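Local coordinates for hypothetical protein PH1136 (PDB 1IXL) that is of uncharacterised function but has a hot-dog fold and probably hydrolyses acyl-CoA thioesters, at residues V4-H9 and G18-I23; D56-L61 and A89-I94. One frame throughout, in Å; residues are numbered along the deposited sequence.

Contact 1 of 2, residues V4-H9 and G18-I23; sequences VEQRTH and GKPILI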
loop_
_atom_site.group_PDB
_atom_site.type_symbol
_atom_site.label_atom_id
_atom_site.label_comp_id
_atom_site.label_asym_id
_atom_site.label_seq_id
_atom_site.Cartn_x
_atom_site.Cartn_y
_atom_site.Cartn_z
ATOM N N VAL A 4 5.201 2.069 -15.915
ATOM C CA VAL A 4 4.109 1.272 -16.433
ATOM C C VAL A 4 2.872 2.009 -15.979
ATOM O O VAL A 4 2.876 2.604 -14.903
ATOM C CB VAL A 4 4.128 -0.147 -15.838
ATOM C CG1 VAL A 4 3.093 -1.017 -16.516
ATOM C CG2 VAL A 4 5.507 -0.745 -16.002
ATOM N N GLU A 5 1.826 2.008 -16.799
ATOM C CA GLU A 5 0.602 2.682 -16.405
ATOM C C GLU A 5 -0.104 1.828 -15.347
ATOM O O GLU A 5 0.120 0.611 -15.252
ATOM C CB GLU A 5 -0.312 2.889 -17.624
ATOM C CG GLU A 5 -0.392 1.701 -18.557
ATOM C CD GLU A 5 -1.116 2.023 -19.868
ATOM O OE1 GLU A 5 -0.834 3.090 -20.469
ATOM O OE2 GLU A 5 -1.954 1.204 -20.302
ATOM N N GLN A 6 -0.941 2.472 -14.546
ATOM C CA GLN A 6 -1.674 1.765 -13.513
ATOM C C GLN A 6 -2.759 0.913 -14.164
ATOM O O GLN A 6 -3.651 1.438 -14.846
ATOM C CB GLN A 6 -2.319 2.756 -12.556
ATOM C CG GLN A 6 -2.851 2.075 -11.331
ATOM C CD GLN A 6 -3.230 3.043 -10.250
ATOM O OE1 GLN A 6 -2.708 4.155 -10.183
ATOM N NE2 GLN A 6 -4.123 2.618 -9.371
ATOM N N ARG A 7 -2.720 -0.394 -13.927
ATOM C CA ARG A 7 -3.711 -1.277 -14.545
ATOM C C ARG A 7 -4.784 -1.839 -13.607
ATOM O O ARG A 7 -5.621 -2.631 -14.028
ATOM C CB ARG A 7 -2.993 -2.441 -15.226
ATOM C CG ARG A 7 -2.007 -2.030 -16.312
ATOM C CD ARG A 7 -1.287 -3.265 -16.804
ATOM N NE ARG A 7 -2.203 -4.211 -17.440
ATOM C CZ ARG A 7 -2.001 -5.526 -17.488
ATOM N NH1 ARG A 7 -0.916 -6.053 -16.929
ATOM N NH2 ARG A 7 -2.883 -6.314 -18.090
ATOM N N THR A 8 -4.769 -1.424 -12.345
ATOM C CA THR A 8 -5.740 -1.923 -11.374
ATOM C C THR A 8 -5.948 -0.910 -10.265
ATOM O O THR A 8 -5.117 -0.023 -10.083
ATOM C CB THR A 8 -5.246 -3.249 -10.720
ATOM O OG1 THR A 8 -6.275 -3.772 -9.864
ATOM C CG2 THR A 8 -3.982 -2.994 -9.869
ATOM N N HIS A 9 -7.058 -1.050 -9.532
ATOM C CA HIS A 9 -7.359 -0.176 -8.408
ATOM C C HIS A 9 -7.291 1.290 -8.823
ATOM O O HIS A 9 -6.847 2.133 -8.045
ATOM C CB HIS A 9 -6.346 -0.428 -7.274
ATOM C CG HIS A 9 -6.593 -1.686 -6.494
ATOM N ND1 HIS A 9 -6.634 -2.938 -7.080
ATOM C CD2 HIS A 9 -6.858 -1.880 -5.178
ATOM C CE1 HIS A 9 -6.921 -3.845 -6.162
ATOM N NE2 HIS A 9 -7.062 -3.231 -4.999
ATOM N N GLY A 18 -4.005 7.094 -1.007
ATOM C CA GLY A 18 -2.716 7.487 -1.520
ATOM C C GLY A 18 -2.620 7.787 -2.997
ATOM O O GLY A 18 -3.514 7.460 -3.776
ATOM N N LYS A 19 -1.504 8.414 -3.360
ATOM C CA LYS A 19 -1.204 8.813 -4.729
ATOM C C LYS A 19 0.029 8.049 -5.168
ATOM O O LYS A 19 1.097 8.188 -4.585
ATOM C CB LYS A 19 -0.926 10.324 -4.775
ATOM C CG LYS A 19 -2.062 11.175 -4.203
ATOM C CD LYS A 19 -1.693 12.668 -4.172
ATOM C CE LYS A 19 -2.886 13.528 -3.778
ATOM N NZ LYS A 19 -2.555 14.986 -3.789
ATOM N N PRO A 20 -0.106 7.208 -6.199
ATOM C CA PRO A 20 1.069 6.450 -6.645
ATOM C C PRO A 20 2.068 7.443 -7.246
ATOM O O PRO A 20 1.665 8.346 -7.979
ATOM C CB PRO A 20 0.489 5.490 -7.695
ATOM C CG PRO A 20 -1.004 5.415 -7.339
ATOM C CD PRO A 20 -1.313 6.833 -6.951
ATOM N N ILE A 21 3.346 7.303 -6.913
ATOM C CA ILE A 21 4.354 8.207 -7.455
ATOM C C ILE A 21 5.347 7.417 -8.282
ATOM O O ILE A 21 6.199 7.983 -8.960
ATOM C CB ILE A 21 5.105 9.000 -6.329
ATOM C CG1 ILE A 21 5.738 8.045 -5.315
ATOM C CG2 ILE A 21 4.139 9.924 -5.628
ATOM C CD1 ILE A 21 6.542 8.755 -4.207
ATOM N N LEU A 22 5.240 6.094 -8.233
ATOM C CA LEU A 22 6.138 5.263 -9.019
ATOM C C LEU A 22 5.592 3.858 -9.191
ATOM O O LEU A 22 5.205 3.209 -8.216
ATOM C CB LEU A 22 7.526 5.195 -8.361
ATOM C CG LEU A 22 8.676 4.605 -9.202
ATOM C CD1 LEU A 22 10.005 4.954 -8.533
ATOM C CD2 LEU A 22 8.546 3.091 -9.325
ATOM N N ILE A 23 5.534 3.400 -10.437
ATOM C CA ILE A 23 5.084 2.042 -10.701
ATOM C C ILE A 23 5.966 1.465 -11.799
ATOM O O ILE A 23 6.055 2.028 -12.889
ATOM C CB ILE A 23 3.623 1.961 -11.210
ATOM C CG1 ILE A 23 2.657 2.691 -10.267
ATOM C CG2 ILE A 23 3.213 0.470 -11.333
ATOM C CD1 ILE A 23 1.188 2.718 -10.774
#
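Gln6 reaches from the N-terminal loop to Pro20 and Ile23 of strand 19-24, and its amide nitrogen is gripped by two acceptors. NE2 gives a nearly straight hydrogen bond to Thr8 O at 2.9 Å, lying in the plane of both the amide and the carbonyl, and a second to the hydroxyl of Tyr57. With CG anti to the backbone N (chi1 -169°) and the chain extended beyond it, the carboxamide is carried across to the proline, where OE1 meets Pro20 CG at 3.5 Å. The aliphatic part of Gln6 serves as apolar surface: its CB lies 3.9 Å from Ile23 CD1. In this hot-dog fold 19-24 is an outermost strand, within this chain, of the antiparallel sheet, and the loop meets its Ile23 end and then diverges from it. A leucine in place of Gln6 would probably leave Thr8 O and the Tyr57 hydroxyl without their shared amide donor. Two residues earlier, the backbones are tied by a bent hydrogen bond from Val4 N to Ile23 O (3.1 Å, N-H...O angle 145°). Ile23 CG1 stands anti to the carbonyl carbon (chi1 -53°) and the chain runs on straight, carrying CD1 out to the Gln6 methylenes, while Ile23 CB lies 3.8 Å from Val4 O.

Contact 2 of 2, residues D56-L61 and A89-I94; sequences DYAAML and AKAKII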
loop_
_atom_site.group_PDB
_atom_site.type_symbol
_atom_site.label_atom_id
_atom_site.label_comp_id
_atom_site.label_asym_id
_atom_site.label_seq_id
_atom_site.Cartn_x
_atom_site.Cartn_y
_atom_site.Cartn_z
ATOM N N ASP A 56 -1.392 -1.531 1.697
ATOM C CA ASP A 56 -2.202 -2.500 0.922
ATOM C C ASP A 56 -2.243 -2.050 -0.556
ATOM O O ASP A 56 -2.001 -2.836 -1.475
ATOM C CB ASP A 56 -3.624 -2.524 1.537
ATOM C CG ASP A 56 -4.613 -3.436 0.792
ATOM O OD1 ASP A 56 -4.306 -3.921 -0.325
ATOM O OD2 ASP A 56 -5.728 -3.645 1.348
ATOM N N TYR A 57 -2.552 -0.777 -0.772
ATOM C CA TYR A 57 -2.626 -0.219 -2.115
ATOM C C TYR A 57 -1.275 -0.303 -2.830
ATOM O O TYR A 57 -1.232 -0.630 -4.013
ATOM C CB TYR A 57 -3.150 1.242 -2.034
ATOM C CG TYR A 57 -3.313 2.024 -3.349
ATOM C CD1 TYR A 57 -3.770 1.403 -4.524
ATOM C CD2 TYR A 57 -3.133 3.414 -3.372
ATOM C CE1 TYR A 57 -4.049 2.147 -5.670
ATOM C CE2 TYR A 57 -3.416 4.173 -4.507
ATOM C CZ TYR A 57 -3.882 3.533 -5.656
ATOM O OH TYR A 57 -4.245 4.278 -6.757
ATOM N N ALA A 58 -0.172 -0.024 -2.129
ATOM C CA ALA A 58 1.137 -0.103 -2.761
ATOM C C ALA A 58 1.408 -1.537 -3.242
ATOM O O ALA A 58 1.962 -1.769 -4.337
ATOM C CB ALA A 58 2.242 0.353 -1.768
ATOM N N ALA A 59 1.014 -2.493 -2.414
ATOM C CA ALA A 59 1.183 -3.907 -2.713
ATOM C C ALA A 59 0.403 -4.286 -3.982
ATOM O O ALA A 59 0.926 -4.993 -4.849
ATOM C CB ALA A 59 0.707 -4.750 -1.510
HETATM N N MSE A 60 -0.830 -3.797 -4.102
HETATM C CA MSE A 60 -1.636 -4.072 -5.279
HETATM C C MSE A 60 -0.933 -3.503 -6.519
HETATM O O MSE A 60 -1.009 -4.089 -7.603
HETATM C CB MSE A 60 -3.033 -3.441 -5.158
HETATM C CG MSE A 60 -3.903 -3.939 -3.985
HETATM SE SE MSE A 60 -4.371 -5.692 -4.064
HETATM C CE MSE A 60 -3.026 -6.379 -3.494
ATOM N N LEU A 61 -0.257 -2.362 -6.379
ATOM C CA LEU A 61 0.431 -1.775 -7.542
ATOM C C LEU A 61 1.770 -2.418 -7.833
ATOM O O LEU A 61 2.274 -2.311 -8.950
ATOM C CB LEU A 61 0.587 -0.248 -7.405
ATOM C CG LEU A 61 -0.767 0.475 -7.336
ATOM C CD1 LEU A 61 -0.588 1.995 -7.375
ATOM C CD2 LEU A 61 -1.634 0.031 -8.487
ATOM N N ALA A 89 4.761 4.532 1.042
ATOM C CA ALA A 89 4.828 3.086 1.102
ATOM C C ALA A 89 5.626 2.588 -0.109
ATOM O O ALA A 89 5.372 3.019 -1.230
ATOM C CB ALA A 89 3.417 2.515 1.078
ATOM N N LYS A 90 6.594 1.706 0.141
ATOM C CA LYS A 90 7.421 1.097 -0.893
ATOM C C LYS A 90 7.154 -0.413 -0.884
ATOM O O LYS A 90 7.451 -1.100 0.086
ATOM C CB LYS A 90 8.900 1.418 -0.638
ATOM C CG LYS A 90 9.140 2.940 -0.654
ATOM C CD LYS A 90 10.605 3.344 -0.546
ATOM C CE LYS A 90 10.691 4.862 -0.324
ATOM N NZ LYS A 90 12.113 5.294 -0.172
ATOM N N ALA A 91 6.583 -0.907 -1.979
ATOM C CA ALA A 91 6.193 -2.315 -2.125
ATOM C C ALA A 91 6.971 -3.072 -3.202
ATOM O O ALA A 91 7.091 -2.596 -4.320
ATOM C CB ALA A 91 4.700 -2.384 -2.446
ATOM N N LYS A 92 7.496 -4.249 -2.864
ATOM C CA LYS A 92 8.233 -5.051 -3.845
ATOM C C LYS A 92 7.808 -6.519 -3.803
ATOM O O LYS A 92 7.634 -7.085 -2.729
ATOM C CB LYS A 92 9.743 -4.964 -3.607
ATOM C CG LYS A 92 10.548 -5.811 -4.626
ATOM C CD LYS A 92 12.041 -5.579 -4.541
ATOM C CE LYS A 92 12.637 -6.077 -3.238
ATOM N NZ LYS A 92 14.142 -6.077 -3.313
ATOM N N ILE A 93 7.599 -7.122 -4.970
ATOM C CA ILE A 93 7.240 -8.529 -5.015
ATOM C C ILE A 93 8.510 -9.258 -4.584
ATOM O O ILE A 93 9.563 -9.067 -5.186
ATOM C CB ILE A 93 6.860 -8.972 -6.432
ATOM C CG1 ILE A 93 5.551 -8.297 -6.854
ATOM C CG2 ILE A 93 6.697 -10.488 -6.475
ATOM C CD1 ILE A 93 5.129 -8.636 -8.282
ATOM N N ILE A 94 8.433 -10.052 -3.519
ATOM C CA ILE A 94 9.621 -10.765 -3.061
ATOM C C ILE A 94 9.574 -12.254 -3.396
ATOM O O ILE A 94 10.590 -12.952 -3.294
ATOM C CB ILE A 94 9.876 -10.597 -1.535
ATOM C CG1 ILE A 94 8.649 -11.044 -0.729
ATOM C CG2 ILE A 94 10.258 -9.146 -1.225
ATOM C CD1 ILE A 94 8.947 -11.214 0.765
#
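Ala58 on helix 48-63 meets Ala91 and Ala89 on strand 86-97, three methyl groups that account for most of the surface buried here. Ala58 CB points at the strand and touches two methyls two residues apart along it, with Ala91 CB at 3.7 Å and Ala89 CB at 3.8 Å. Alternation along a strand puts both alanines on the face turned to the helix, while Lys90 between them points the other way and makes a cation-pi contact with Tyr108. Ala91 also meets the helix backbone: its CB lies 3.4 Å from Ala58 O and 3.7 Å from Ala59 N. Ala59 adds a smaller share, chiefly through its backbone. Since none of these side chains extends past CB, the helix settles close to the strand: the axes of 56-61 and 89-94 approach to 7.2 Å, at 41° between their N-to-C directions. This is the hot-dog arrangement, a long helix lying against the concave face of a curved antiparallel sheet. No hydrogen bond crosses between the segments, and no side-chain torsion has to be set; the contact depends on apolar methyl surface and close fit, so the small size of alanine is what lets helix and strand backbones come so near.

Contact 1 and contact 2 lie in series along the chain, 4-9 with 18-23 closing before 56-61 with 89-94 opens, and their centres are about 10 Å apart. Contact 2 sits near the middle of the molecule, where helix 48-63 rests on strand 86-97; contact 1 is at the surface, on outermost strand 19-24. Strand 27-33 pairs with both of these strands, so the two contacts belong to one sheet. The helix also joins them directly: Leu61 and Tyr57 pack on Pro20, while Met60 meets His9. The N-terminal loop and edge strand thus cover helix residues beside those that meet strand 86-97, so the helix that packs on the middle of the sheet is also covered by the chain's N-terminal residues.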